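Local coordinates for D-alanyl-D-alanine carboxypeptidase (Streptococcus pneumoniae R6, PDB 1XP4), which probably removes the terminal D-alanine from cell-wall precursor peptides, as a serine-type D-Ala-D-Ala carboxypeptidase of the S11 family, at residues Thr238-Val250 and Ala266-Leu280. Sequence-based numbering, arbitrary orientation.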
loop_
_atom_site.group_PDB
_atom_site.type_symbol
_atom_site.label_atom_id
_atom_site.label_comp_id
_atom_site.label_asym_id
_atom_site.label_seq_id
_atom_site.Cartn_x
_atom_site.Cartn_y
_atom_site.Cartn_z
ATOM N N THR A 238 -4.167 2.928 -5.982
ATOM C CA THR A 238 -3.360 4.045 -5.506
ATOM C C THR A 238 -3.265 5.029 -6.668
ATOM O O THR A 238 -3.271 4.631 -7.833
ATOM C CB THR A 238 -1.941 3.606 -5.065
ATOM O OG1 THR A 238 -1.242 4.737 -4.527
ATOM C CG2 THR A 238 -1.155 3.049 -6.241
ATOM N N THR A 239 -3.186 6.315 -6.356
ATOM C CA THR A 239 -3.128 7.315 -7.406
ATOM C C THR A 239 -2.569 8.625 -6.894
ATOM O O THR A 239 -2.550 8.877 -5.689
ATOM C CB THR A 239 -4.534 7.595 -7.961
ATOM O OG1 THR A 239 -4.436 8.413 -9.130
ATOM C CG2 THR A 239 -5.366 8.336 -6.927
ATOM N N VAL A 240 -2.105 9.456 -7.818
ATOM C CA VAL A 240 -1.591 10.765 -7.460
ATOM C C VAL A 240 -2.514 11.756 -8.134
ATOM O O VAL A 240 -2.415 11.976 -9.340
ATOM C CB VAL A 240 -0.157 11.012 -7.972
ATOM C CG1 VAL A 240 0.286 12.415 -7.581
ATOM C CG2 VAL A 240 0.797 9.983 -7.392
ATOM N N GLU A 241 -3.420 12.335 -7.354
ATOM C CA GLU A 241 -4.368 13.299 -7.884
ATOM C C GLU A 241 -4.166 14.632 -7.182
ATOM O O GLU A 241 -4.153 14.696 -5.955
ATOM C CB GLU A 241 -5.795 12.799 -7.676
ATOM C CG GLU A 241 -6.691 12.995 -8.874
ATOM C CD GLU A 241 -8.008 12.260 -8.731
ATOM O OE1 GLU A 241 -8.810 12.647 -7.861
ATOM O OE2 GLU A 241 -8.242 11.287 -9.481
ATOM N N LYS A 242 -4.003 15.685 -7.976
ATOM C CA LYS A 242 -3.785 17.035 -7.472
ATOM C C LYS A 242 -2.598 17.097 -6.531
ATOM O O LYS A 242 -2.656 17.733 -5.478
ATOM C CB LYS A 242 -5.037 17.548 -6.780
ATOM C CG LYS A 242 -6.205 17.670 -7.725
ATOM C CD LYS A 242 -7.458 18.098 -7.001
ATOM C CE LYS A 242 -8.664 18.003 -7.920
ATOM N NZ LYS A 242 -9.918 18.440 -7.230
ATOM N N GLY A 243 -1.523 16.420 -6.927
ATOM C CA GLY A 243 -0.300 16.400 -6.144
ATOM C C GLY A 243 -0.289 15.521 -4.907
ATOM O O GLY A 243 0.733 15.448 -4.215
HETATM N N MSE A 244 -1.402 14.838 -4.636
HETATM C CA MSE A 244 -1.512 13.990 -3.450
HETATM C C MSE A 244 -1.718 12.506 -3.760
HETATM O O MSE A 244 -2.540 12.140 -4.607
HETATM C CB MSE A 244 -2.661 14.509 -2.579
HETATM C CG MSE A 244 -3.006 13.673 -1.355
HETATM SE SE MSE A 244 -4.427 14.509 -0.305
HETATM C CE MSE A 244 -5.978 13.761 -1.170
ATOM N N ARG A 245 -0.964 11.654 -3.066
ATOM C CA ARG A 245 -1.074 10.209 -3.253
ATOM C C ARG A 245 -2.142 9.634 -2.333
ATOM O O ARG A 245 -2.108 9.811 -1.112
ATOM C CB ARG A 245 0.255 9.518 -2.971
ATOM C CG ARG A 245 0.199 8.027 -3.179
ATOM C CD ARG A 245 1.398 7.558 -3.972
ATOM N NE ARG A 245 0.962 6.702 -5.067
ATOM C CZ ARG A 245 1.587 6.605 -6.233
ATOM N NH1 ARG A 245 2.690 7.310 -6.461
ATOM N NH2 ARG A 245 1.087 5.825 -7.184
ATOM N N VAL A 246 -3.085 8.927 -2.934
ATOM C CA VAL A 246 -4.180 8.348 -2.193
ATOM C C VAL A 246 -4.215 6.848 -2.360
ATOM O O VAL A 246 -4.043 6.339 -3.468
ATOM C CB VAL A 246 -5.532 8.909 -2.683
ATOM C CG1 VAL A 246 -6.679 8.204 -1.969
ATOM C CG2 VAL A 246 -5.597 10.414 -2.451
ATOM N N ILE A 247 -4.418 6.143 -1.251
ATOM C CA ILE A 247 -4.545 4.699 -1.294
ATOM C C ILE A 247 -6.018 4.437 -1.076
ATOM O O ILE A 247 -6.621 4.940 -0.135
ATOM C CB ILE A 247 -3.736 3.997 -0.209
ATOM C CG1 ILE A 247 -2.243 4.246 -0.436
ATOM C CG2 ILE A 247 -4.034 2.498 -0.255
ATOM C CD1 ILE A 247 -1.344 3.412 0.453
ATOM N N THR A 248 -6.586 3.649 -1.977
ATOM C CA THR A 248 -8.003 3.325 -1.974
ATOM C C THR A 248 -8.277 1.839 -1.778
ATOM O O THR A 248 -7.647 0.986 -2.411
ATOM C CB THR A 248 -8.631 3.805 -3.310
ATOM O OG1 THR A 248 -9.049 5.165 -3.164
ATOM C CG2 THR A 248 -9.815 2.939 -3.725
ATOM N N VAL A 249 -9.221 1.541 -0.894
ATOM C CA VAL A 249 -9.622 0.169 -0.731
ATOM C C VAL A 249 -11.138 0.068 -0.814
ATOM O O VAL A 249 -11.876 0.562 0.000
ATOM C CB VAL A 249 -9.122 -0.254 0.635
ATOM C CG1 VAL A 249 -9.407 -1.715 0.854
ATOM C CG2 VAL A 249 -7.622 -0.008 0.741
ATOM N N VAL A 250 -11.629 -0.532 -1.911
ATOM C CA VAL A 250 -13.059 -0.765 -2.079
ATOM C C VAL A 250 -13.295 -2.300 -2.060
ATOM O O VAL A 250 -12.962 -2.983 -3.006
ATOM C CB VAL A 250 -13.447 -0.194 -3.466
ATOM C CG1 VAL A 250 -14.722 -0.855 -4.013
ATOM C CG2 VAL A 250 -13.658 1.305 -3.458
ATOM N N ALA A 266 -16.735 2.897 -8.760
ATOM C CA ALA A 266 -16.895 3.211 -7.350
ATOM C C ALA A 266 -15.653 3.911 -6.824
ATOM O O ALA A 266 -15.751 4.837 -6.026
ATOM C CB ALA A 266 -17.148 1.935 -6.566
ATOM N N THR A 267 -14.484 3.455 -7.273
ATOM C CA THR A 267 -13.216 4.055 -6.859
ATOM C C THR A 267 -13.125 5.450 -7.453
ATOM O O THR A 267 -12.786 6.412 -6.764
ATOM C CB THR A 267 -11.987 3.249 -7.352
ATOM O OG1 THR A 267 -11.983 1.947 -6.754
ATOM C CG2 THR A 267 -10.696 3.978 -6.975
ATOM N N SER A 268 -13.418 5.556 -8.742
ATOM C CA SER A 268 -13.385 6.851 -9.401
ATOM C C SER A 268 -14.352 7.770 -8.653
ATOM O O SER A 268 -14.103 8.962 -8.496
ATOM C CB SER A 268 -13.809 6.716 -10.863
ATOM O OG SER A 268 -13.587 7.932 -11.547
ATOM N N SER A 269 -15.446 7.195 -8.165
ATOM C CA SER A 269 -16.437 7.967 -7.433
ATOM C C SER A 269 -15.863 8.460 -6.116
ATOM O O SER A 269 -16.082 9.604 -5.714
ATOM C CB SER A 269 -17.664 7.111 -7.159
ATOM O OG SER A 269 -18.611 7.844 -6.409
ATOM N N LEU A 270 -15.124 7.580 -5.448
ATOM C CA LEU A 270 -14.502 7.900 -4.173
ATOM C C LEU A 270 -13.464 9.009 -4.319
ATOM O O LEU A 270 -13.304 9.837 -3.424
ATOM C CB LEU A 270 -13.852 6.639 -3.580
ATOM C CG LEU A 270 -12.977 6.732 -2.319
ATOM C CD1 LEU A 270 -13.639 7.579 -1.249
ATOM C CD2 LEU A 270 -12.716 5.329 -1.800
HETATM N N MSE A 271 -12.768 9.034 -5.452
HETATM C CA MSE A 271 -11.742 10.044 -5.674
HETATM C C MSE A 271 -12.284 11.425 -6.004
HETATM O O MSE A 271 -11.648 12.435 -5.686
HETATM C CB MSE A 271 -10.768 9.576 -6.751
HETATM C CG MSE A 271 -9.916 8.393 -6.303
HETATM SE SE MSE A 271 -8.491 8.804 -5.032
HETATM C CE MSE A 271 -9.084 10.460 -4.290
ATOM N N ASP A 272 -13.452 11.475 -6.643
ATOM C CA ASP A 272 -14.066 12.758 -6.963
ATOM C C ASP A 272 -14.390 13.429 -5.635
ATOM O O ASP A 272 -14.260 14.639 -5.488
ATOM C CB ASP A 272 -15.356 12.576 -7.770
ATOM C CG ASP A 272 -15.101 12.316 -9.245
ATOM O OD1 ASP A 272 -14.403 13.125 -9.885
ATOM O OD2 ASP A 272 -15.615 11.306 -9.774
ATOM N N TYR A 273 -14.813 12.627 -4.667
ATOM C CA TYR A 273 -15.149 13.138 -3.347
ATOM C C TYR A 273 -13.911 13.694 -2.671
ATOM O O TYR A 273 -13.879 14.855 -2.246
ATOM C CB TYR A 273 -15.725 12.020 -2.479
ATOM C CG TYR A 273 -15.831 12.370 -1.007
ATOM C CD1 TYR A 273 -16.725 13.340 -0.563
ATOM C CD2 TYR A 273 -15.034 11.724 -0.057
ATOM C CE1 TYR A 273 -16.824 13.657 0.785
ATOM C CE2 TYR A 273 -15.128 12.036 1.295
ATOM C CZ TYR A 273 -16.023 13.004 1.707
ATOM O OH TYR A 273 -16.107 13.335 3.042
ATOM N N ILE A 274 -12.889 12.853 -2.582
ATOM C CA ILE A 274 -11.637 13.221 -1.932
ATOM C C ILE A 274 -10.960 14.469 -2.480
ATOM O O ILE A 274 -10.451 15.291 -1.714
ATOM C CB ILE A 274 -10.651 12.054 -1.990
ATOM C CG1 ILE A 274 -11.216 10.889 -1.179
ATOM C CG2 ILE A 274 -9.293 12.485 -1.470
ATOM C CD1 ILE A 274 -10.492 9.594 -1.387
ATOM N N SER A 275 -10.957 14.609 -3.801
ATOM C CA SER A 275 -10.323 15.755 -4.437
ATOM C C SER A 275 -11.110 17.050 -4.315
ATOM O O SER A 275 -10.539 18.140 -4.371
ATOM C CB SER A 275 -10.051 15.445 -5.904
ATOM O OG SER A 275 -9.079 14.422 -5.997
ATOM N N SER A 276 -12.420 16.947 -4.151
ATOM C CA SER A 276 -13.212 18.151 -4.013
ATOM C C SER A 276 -13.344 18.509 -2.531
ATOM O O SER A 276 -13.709 19.632 -2.197
ATOM C CB SER A 276 -14.597 17.948 -4.628
ATOM O OG SER A 276 -15.378 17.060 -3.848
ATOM N N THR A 277 -13.027 17.557 -1.651
ATOM C CA THR A 277 -13.135 17.753 -0.201
ATOM C C THR A 277 -11.840 18.105 0.536
ATOM O O THR A 277 -11.868 18.785 1.559
ATOM C CB THR A 277 -13.679 16.489 0.480
ATOM O OG1 THR A 277 -14.892 16.082 -0.160
ATOM C CG2 THR A 277 -13.920 16.750 1.967
ATOM N N PHE A 278 -10.714 17.607 0.033
ATOM C CA PHE A 278 -9.416 17.844 0.654
ATOM C C PHE A 278 -8.418 18.370 -0.351
ATOM O O PHE A 278 -8.519 18.102 -1.544
ATOM C CB PHE A 278 -8.863 16.553 1.230
ATOM C CG PHE A 278 -9.723 15.942 2.278
ATOM C CD1 PHE A 278 -9.749 16.464 3.563
ATOM C CD2 PHE A 278 -10.495 14.823 1.990
ATOM C CE1 PHE A 278 -10.528 15.878 4.548
ATOM C CE2 PHE A 278 -11.280 14.227 2.970
ATOM C CZ PHE A 278 -11.297 14.753 4.248
ATOM N N THR A 279 -7.431 19.094 0.151
ATOM C CA THR A 279 -6.402 19.667 -0.698
ATOM C C THR A 279 -5.095 19.771 0.079
ATOM O O THR A 279 -5.084 19.634 1.295
ATOM C CB THR A 279 -6.819 21.067 -1.170
ATOM O OG1 THR A 279 -5.725 21.689 -1.840
ATOM C CG2 THR A 279 -7.219 21.929 0.013
ATOM N N LEU A 280 -3.995 19.995 -0.627
ATOM C CA LEU A 280 -2.693 20.135 0.015
ATOM C C LEU A 280 -2.297 21.604 0.010
ATOM O O LEU A 280 -1.948 22.143 -1.040
ATOM C CB LEU A 280 -1.615 19.339 -0.732
ATOM C CG LEU A 280 -1.623 17.811 -0.733
ATOM C CD1 LEU A 280 -0.449 17.320 -1.562
ATOM C CD2 LEU A 280 -1.535 17.272 0.698
#
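The hairpin 238-250, closed by a type I' turn from E241 to M244, belongs to the five-stranded antiparallel sheet of the penicillin-recognising serine enzyme fold, and helix 266-277 packs on one face of it. Strand 244-250 runs at 133° to the helix, their axes 9.3 Å apart at closest. M271, a selenomethionine, fills the middle: the bend at chi2 (-74°) carries SE to V246, the two side chains meeting tip to tip, SE 3.6 Å from V246 CG1, and also against T239 CG2. Toward the helix's start, the T248 and T267 side chains cross, their CG2 methyls 3.5 Å apart; T267 OG1 turns back to the R263 carbonyl. On the far side of the sheet, I247 and V249 meet helix 170-183. Near the helix's end, selenomethionine M244 crosses I274 at about a right angle and sets CE against its CG2, and L280, already in the strand that follows, brings CD1 within 3.7 Å of M244 CB. Polar links gather at the turn. K242, extended beyond CG, reaches the S275 carbonyl through NZ in a weak bond. E241 is shared: its OE2 pairs with R217, which also bridges to D272, while S275 OG donates to the anti lone pair of E241 OE1 at 2.6 Å.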